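Local coordinates for GST N-terminal domain-containing protein (Pseudomonas syringae pv. tomato, PDB 3IC8) that is of unknown function but resembles glutathione S-transferases and may bind glutathione or a related thiol, at residues N28-T33 with S224-A229; K40-A45 with D290-V295. All coordinates share one frame; numbering follows the deposited sequence.

Contact 1: residues N28-T33 with S224-A229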
loop_
_atom_site.group_PDB
_atom_site.type_symbol
_atom_site.label_atom_id
_atom_site.label_comp_id
_atom_site.label_asym_id
_atom_site.label_seq_id
_atom_site.Cartn_x
_atom_site.Cartn_y
_atom_site.Cartn_z
ATOM N N ASN A 28 -16.709 17.342 -2.823
ATOM C CA ASN A 28 -16.308 18.113 -1.698
ATOM C C ASN A 28 -17.545 18.391 -0.900
ATOM O O ASN A 28 -18.560 18.702 -1.444
ATOM C CB ASN A 28 -15.656 19.396 -2.162
ATOM C CG ASN A 28 -14.272 19.181 -2.684
ATOM O OD1 ASN A 28 -13.317 19.639 -2.116
ATOM N ND2 ASN A 28 -14.163 18.480 -3.779
ATOM N N TRP A 29 -17.465 18.236 0.401
ATOM C CA TRP A 29 -18.632 18.358 1.229
ATOM C C TRP A 29 -18.358 19.083 2.526
ATOM O O TRP A 29 -17.259 19.170 2.966
ATOM C CB TRP A 29 -19.268 16.983 1.477
ATOM C CG TRP A 29 -18.352 15.959 2.011
ATOM C CD1 TRP A 29 -17.411 15.311 1.340
ATOM C CD2 TRP A 29 -18.294 15.476 3.348
ATOM N NE1 TRP A 29 -16.759 14.451 2.147
ATOM C CE2 TRP A 29 -17.290 14.530 3.394
ATOM C CE3 TRP A 29 -18.994 15.763 4.512
ATOM C CZ2 TRP A 29 -16.967 13.862 4.537
ATOM C CZ3 TRP A 29 -18.674 15.100 5.637
ATOM C CH2 TRP A 29 -17.673 14.164 5.650
ATOM N N ARG A 30 -19.406 19.580 3.137
ATOM C CA ARG A 30 -19.289 20.236 4.394
ATOM C C ARG A 30 -19.645 19.272 5.492
ATOM O O ARG A 30 -20.562 18.539 5.360
ATOM C CB ARG A 30 -20.218 21.432 4.433
ATOM C CG ARG A 30 -20.043 22.392 3.316
ATOM C CD ARG A 30 -18.614 22.800 3.151
ATOM N NE ARG A 30 -18.108 23.499 4.313
ATOM C CZ ARG A 30 -18.362 24.760 4.574
ATOM N NH1 ARG A 30 -19.105 25.464 3.771
ATOM N NH2 ARG A 30 -17.876 25.322 5.633
ATOM N N SER A 31 -18.917 19.297 6.584
ATOM C CA SER A 31 -19.195 18.408 7.676
ATOM C C SER A 31 -19.821 19.124 8.837
ATOM O O SER A 31 -19.245 20.006 9.397
ATOM C CB SER A 31 -17.911 17.785 8.146
ATOM O OG SER A 31 -18.165 16.851 9.137
ATOM N N VAL A 32 -21.012 18.716 9.214
ATOM C CA VAL A 32 -21.648 19.288 10.363
ATOM C C VAL A 32 -21.615 18.243 11.423
ATOM O O VAL A 32 -22.108 17.177 11.236
ATOM C CB VAL A 32 -23.104 19.650 10.107
ATOM C CG1 VAL A 32 -23.727 20.156 11.332
ATOM C CG2 VAL A 32 -23.209 20.663 9.075
ATOM N N THR A 33 -21.023 18.556 12.553
ATOM C CA THR A 33 -20.971 17.603 13.632
ATOM C C THR A 33 -22.154 17.743 14.549
ATOM O O THR A 33 -22.311 18.708 15.225
ATOM C CB THR A 33 -19.728 17.796 14.461
ATOM O OG1 THR A 33 -18.580 17.618 13.645
ATOM C CG2 THR A 33 -19.694 16.816 15.552
ATOM N N SER A 224 -14.783 20.307 4.695
ATOM C CA SER A 224 -14.563 21.437 5.580
ATOM C C SER A 224 -15.648 21.480 6.618
ATOM O O SER A 224 -16.775 21.258 6.307
ATOM C CB SER A 224 -14.604 22.743 4.827
ATOM O OG SER A 224 -14.479 22.546 3.457
ATOM N N ASP A 225 -15.310 21.799 7.852
ATOM C CA ASP A 225 -16.304 21.891 8.906
ATOM C C ASP A 225 -17.292 22.995 8.658
ATOM O O ASP A 225 -16.929 24.022 8.169
ATOM C CB ASP A 225 -15.647 22.180 10.231
ATOM C CG ASP A 225 -14.776 21.078 10.690
ATOM O OD1 ASP A 225 -14.732 20.035 10.034
ATOM O OD2 ASP A 225 -14.121 21.243 11.726
ATOM N N LEU A 226 -18.545 22.755 8.999
ATOM C CA LEU A 226 -19.560 23.757 8.951
ATOM C C LEU A 226 -20.341 23.676 10.219
ATOM O O LEU A 226 -20.703 22.631 10.631
ATOM C CB LEU A 226 -20.458 23.536 7.757
ATOM C CG LEU A 226 -21.642 24.460 7.619
ATOM C CD1 LEU A 226 -21.186 25.799 7.318
ATOM C CD2 LEU A 226 -22.623 23.991 6.607
ATOM N N SER A 227 -20.603 24.798 10.845
ATOM C CA SER A 227 -21.361 24.802 12.064
ATOM C C SER A 227 -22.798 24.492 11.796
ATOM O O SER A 227 -23.282 24.713 10.730
ATOM C CB SER A 227 -21.234 26.132 12.772
ATOM O OG SER A 227 -22.105 27.077 12.251
ATOM N N SER A 228 -23.481 23.961 12.785
ATOM C CA SER A 228 -24.878 23.628 12.642
ATOM C C SER A 228 -25.750 24.829 12.402
ATOM O O SER A 228 -26.707 24.763 11.694
ATOM C CB SER A 228 -25.374 22.794 13.807
ATOM O OG SER A 228 -25.586 23.553 14.951
ATOM N N ALA A 229 -25.408 25.928 13.024
ATOM C CA ALA A 229 -26.093 27.172 12.822
ATOM C C ALA A 229 -25.932 27.699 11.418
ATOM O O ALA A 229 -26.845 28.230 10.851
ATOM C CB ALA A 229 -25.627 28.169 13.817
HETATM O O HOH W 1 -19.842 21.231 12.887
#
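R30 folds back over L226 while strand 28-33 pairs with strand 222-225. The latter, from after the GST-type helices, adds a parallel edge strand beside 28-33 of the thioredoxin-like domain. R30 lies beside S224 and S31 beside D225. S31 N gives a hydrogen bond to S224 O, and L226 N gives one of 2.9 Å to S31 O. CG of R30 lies beside the backbone N (chi1 -54°), and the chain bends again at chi2 and chi3, which sets NE beside S224. R30 NE binds S224 O at 3.3 Å, with the oxygen near the guanidinium plane. R30 NE and S31 N reach S224 O from opposite faces of its plane, so two donors grip one carbonyl. R30 NH2 takes D225 O at 3.0 Å. R30 NH1 turns away to E3, outside both segments, in a salt bridge. The side chain of L226 crosses R30 at about a right angle. Its CB sits over one guanidinium face, toward the rim, and L226 CD1 comes 3.7 Å from R30 NH2. V32 CG2 meets L226 CD2 at 4.2 Å. V32 CG1 touches S228 CB at 4.0 Å. Past the last bridge, a water accepts from T33 N and donates to L226 O, 2.8 Å away.

Contact 2: residues K40-A45 with D290-V295; sequences KPDLTA and DNRAGV
R292 reaches from the loop to D42 in the first turn of helix 41-47. The main bond of this salt bridge runs from R292 NH2 to D42 OD1, 2.8 Å long and nearly straight at 167°. R292 NH1 adds a weak bond to D42 OD1 at 3.4 Å. OD1 lies at the guanidinium edge, in its plane, but NH2 meets the carboxylate from above. The two flat groups are turned 57° against each other. R292 NH1 also passes P41 O, again at the edge, and CB of A45 at 3.8 Å.

A45 points its CB at the loop and is buried there. The carboxylate of D290 lies against it, with D290 OD2 3.7 Å from A45 CB. CG of D290 comes 3.2 Å from A45 O. R288 bridges this spot: it donates to A45 O and makes a salt bridge with D290 OD1, which probably eases the meeting of carbonyl and carboxylate oxygens.

The segment 290-295 is the turn between antiparallel strands 284-290 and 296-300 of the C-terminal five-strand region, whose strand order is consistent with an SH3-like barrel. The contact joins this region to a helix of the GST N-terminal domain. D290 forms an Asx motif in the turn, its OD2 accepting from A293 N at 3.1 Å through the anti lone pair. D290 and G294 also exchange two backbone hydrogen bonds, which close the turn.

Further out, I232 of helix 228-237 touches D42, A45, R292 and A293. The second carboxylate oxygen of D42, OD2, is probably hydrogen-bonded to S228 OG at the start of that helix.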
loop_
_atom_site.group_PDB
_atom_site.type_symbol
_atom_site.label_atom_id
_atom_site.label_comp_id
_atom_site.label_asym_id
_atom_site.label_seq_id
_atom_site.Cartn_x
_atom_site.Cartn_y
_atom_site.Cartn_z
ATOM N N LYS A 40 -31.856 17.136 19.412
ATOM C CA LYS A 40 -30.901 17.714 18.502
ATOM C C LYS A 40 -31.596 18.775 17.709
ATOM O O LYS A 40 -32.011 18.558 16.606
ATOM C CB LYS A 40 -30.345 16.649 17.587
ATOM C CG LYS A 40 -29.739 15.484 18.292
ATOM C CD LYS A 40 -29.467 14.353 17.357
ATOM C CE LYS A 40 -29.241 13.077 18.102
ATOM N NZ LYS A 40 -27.981 12.422 17.713
ATOM N N PRO A 41 -31.738 19.927 18.325
ATOM C CA PRO A 41 -32.573 21.016 17.833
ATOM C C PRO A 41 -32.158 21.615 16.507
ATOM O O PRO A 41 -33.002 21.854 15.689
ATOM C CB PRO A 41 -32.458 22.045 18.938
ATOM C CG PRO A 41 -31.292 21.630 19.720
ATOM C CD PRO A 41 -31.240 20.195 19.669
ATOM N N ASP A 42 -30.884 21.845 16.294
ATOM C CA ASP A 42 -30.436 22.287 15.001
ATOM C C ASP A 42 -30.701 21.246 13.932
ATOM O O ASP A 42 -30.989 21.582 12.815
ATOM C CB ASP A 42 -28.981 22.725 15.028
ATOM C CG ASP A 42 -28.755 23.899 15.935
ATOM O OD1 ASP A 42 -29.666 24.203 16.703
ATOM O OD2 ASP A 42 -27.682 24.514 15.895
ATOM N N LEU A 43 -30.587 19.978 14.260
ATOM C CA LEU A 43 -30.949 18.954 13.321
ATOM C C LEU A 43 -32.422 18.881 12.987
ATOM O O LEU A 43 -32.783 18.889 11.842
ATOM C CB LEU A 43 -30.488 17.630 13.867
ATOM C CG LEU A 43 -30.202 16.455 12.962
ATOM C CD1 LEU A 43 -31.232 15.438 13.144
ATOM C CD2 LEU A 43 -30.073 16.830 11.545
ATOM N N THR A 44 -33.274 18.846 13.992
ATOM C CA THR A 44 -34.715 18.803 13.776
ATOM C C THR A 44 -35.281 20.081 13.212
ATOM O O THR A 44 -36.360 20.102 12.699
ATOM C CB THR A 44 -35.464 18.453 15.012
ATOM O OG1 THR A 44 -35.058 19.316 16.052
ATOM C CG2 THR A 44 -35.163 17.063 15.412
ATOM N N ALA A 45 -34.506 21.140 13.301
ATOM C CA ALA A 45 -34.866 22.362 12.670
ATOM C C ALA A 45 -34.952 22.175 11.187
ATOM O O ALA A 45 -35.825 22.718 10.578
ATOM C CB ALA A 45 -33.864 23.398 12.977
ATOM N N ASP A 290 -40.007 26.012 9.086
ATOM C CA ASP A 290 -39.423 26.009 10.402
ATOM C C ASP A 290 -39.139 27.413 10.860
ATOM O O ASP A 290 -38.848 28.263 10.068
ATOM C CB ASP A 290 -38.148 25.178 10.442
ATOM C CG ASP A 290 -37.589 25.042 11.829
ATOM O OD1 ASP A 290 -38.092 24.238 12.613
ATOM O OD2 ASP A 290 -36.644 25.755 12.144
ATOM N N ASN A 291 -39.243 27.650 12.155
ATOM C CA ASN A 291 -39.111 28.995 12.650
ATOM C C ASN A 291 -37.745 29.586 12.388
ATOM O O ASN A 291 -37.648 30.712 11.977
ATOM C CB ASN A 291 -39.416 29.028 14.140
ATOM C CG ASN A 291 -40.891 29.178 14.434
ATOM O OD1 ASN A 291 -41.660 29.624 13.603
ATOM N ND2 ASN A 291 -41.287 28.810 15.633
ATOM N N ARG A 292 -36.689 28.854 12.686
ATOM C CA ARG A 292 -35.368 29.181 12.185
ATOM C C ARG A 292 -34.997 28.942 10.737
ATOM O O ARG A 292 -34.388 29.773 10.125
ATOM C CB ARG A 292 -34.305 28.570 13.060
ATOM C CG ARG A 292 -34.417 28.970 14.471
ATOM C CD ARG A 292 -34.121 27.822 15.332
ATOM N NE ARG A 292 -32.717 27.785 15.639
ATOM C CZ ARG A 292 -32.048 26.680 15.871
ATOM N NH1 ARG A 292 -32.648 25.514 15.833
ATOM N NH2 ARG A 292 -30.784 26.754 16.151
ATOM N N ALA A 293 -35.289 27.770 10.209
ATOM C CA ALA A 293 -34.812 27.411 8.881
ATOM C C ALA A 293 -35.677 27.820 7.710
ATOM O O ALA A 293 -35.252 27.751 6.589
ATOM C CB ALA A 293 -34.513 25.962 8.815
ATOM N N GLY A 294 -36.895 28.240 7.953
ATOM C CA GLY A 294 -37.725 28.660 6.861
ATOM C C GLY A 294 -38.389 27.517 6.180
ATOM O O GLY A 294 -38.604 26.497 6.772
ATOM N N VAL A 295 -38.727 27.709 4.926
ATOM C CA VAL A 295 -39.390 26.687 4.172
ATOM C C VAL A 295 -38.392 25.669 3.704
ATOM O O VAL A 295 -37.357 26.008 3.181
ATOM C CB VAL A 295 -40.079 27.254 2.977
ATOM C CG1 VAL A 295 -40.645 26.162 2.169
ATOM C CG2 VAL A 295 -41.138 28.183 3.394
#

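Overall arrangement
The centres of contacts 1 and 2 lie about 16 Å apart, on the same side of the chain's centre. Strand 28-33 and helix 41-47 follow each other in the N-terminal domain. Their partners come much later, in the same order: first 224-229, then 290-295. The contacts therefore cross along the chain. Helix 228-237 links them: it starts within contact 1 and packs on contact 2, and S228 OG probably bonds to D42 OD2. Contact 1 lies at the edge of the thioredoxin-like sheet. Contact 2 lies at a turn of the C-terminal five-strand region. Segments from after the GST-type helices thus touch the N-terminal domain at two places.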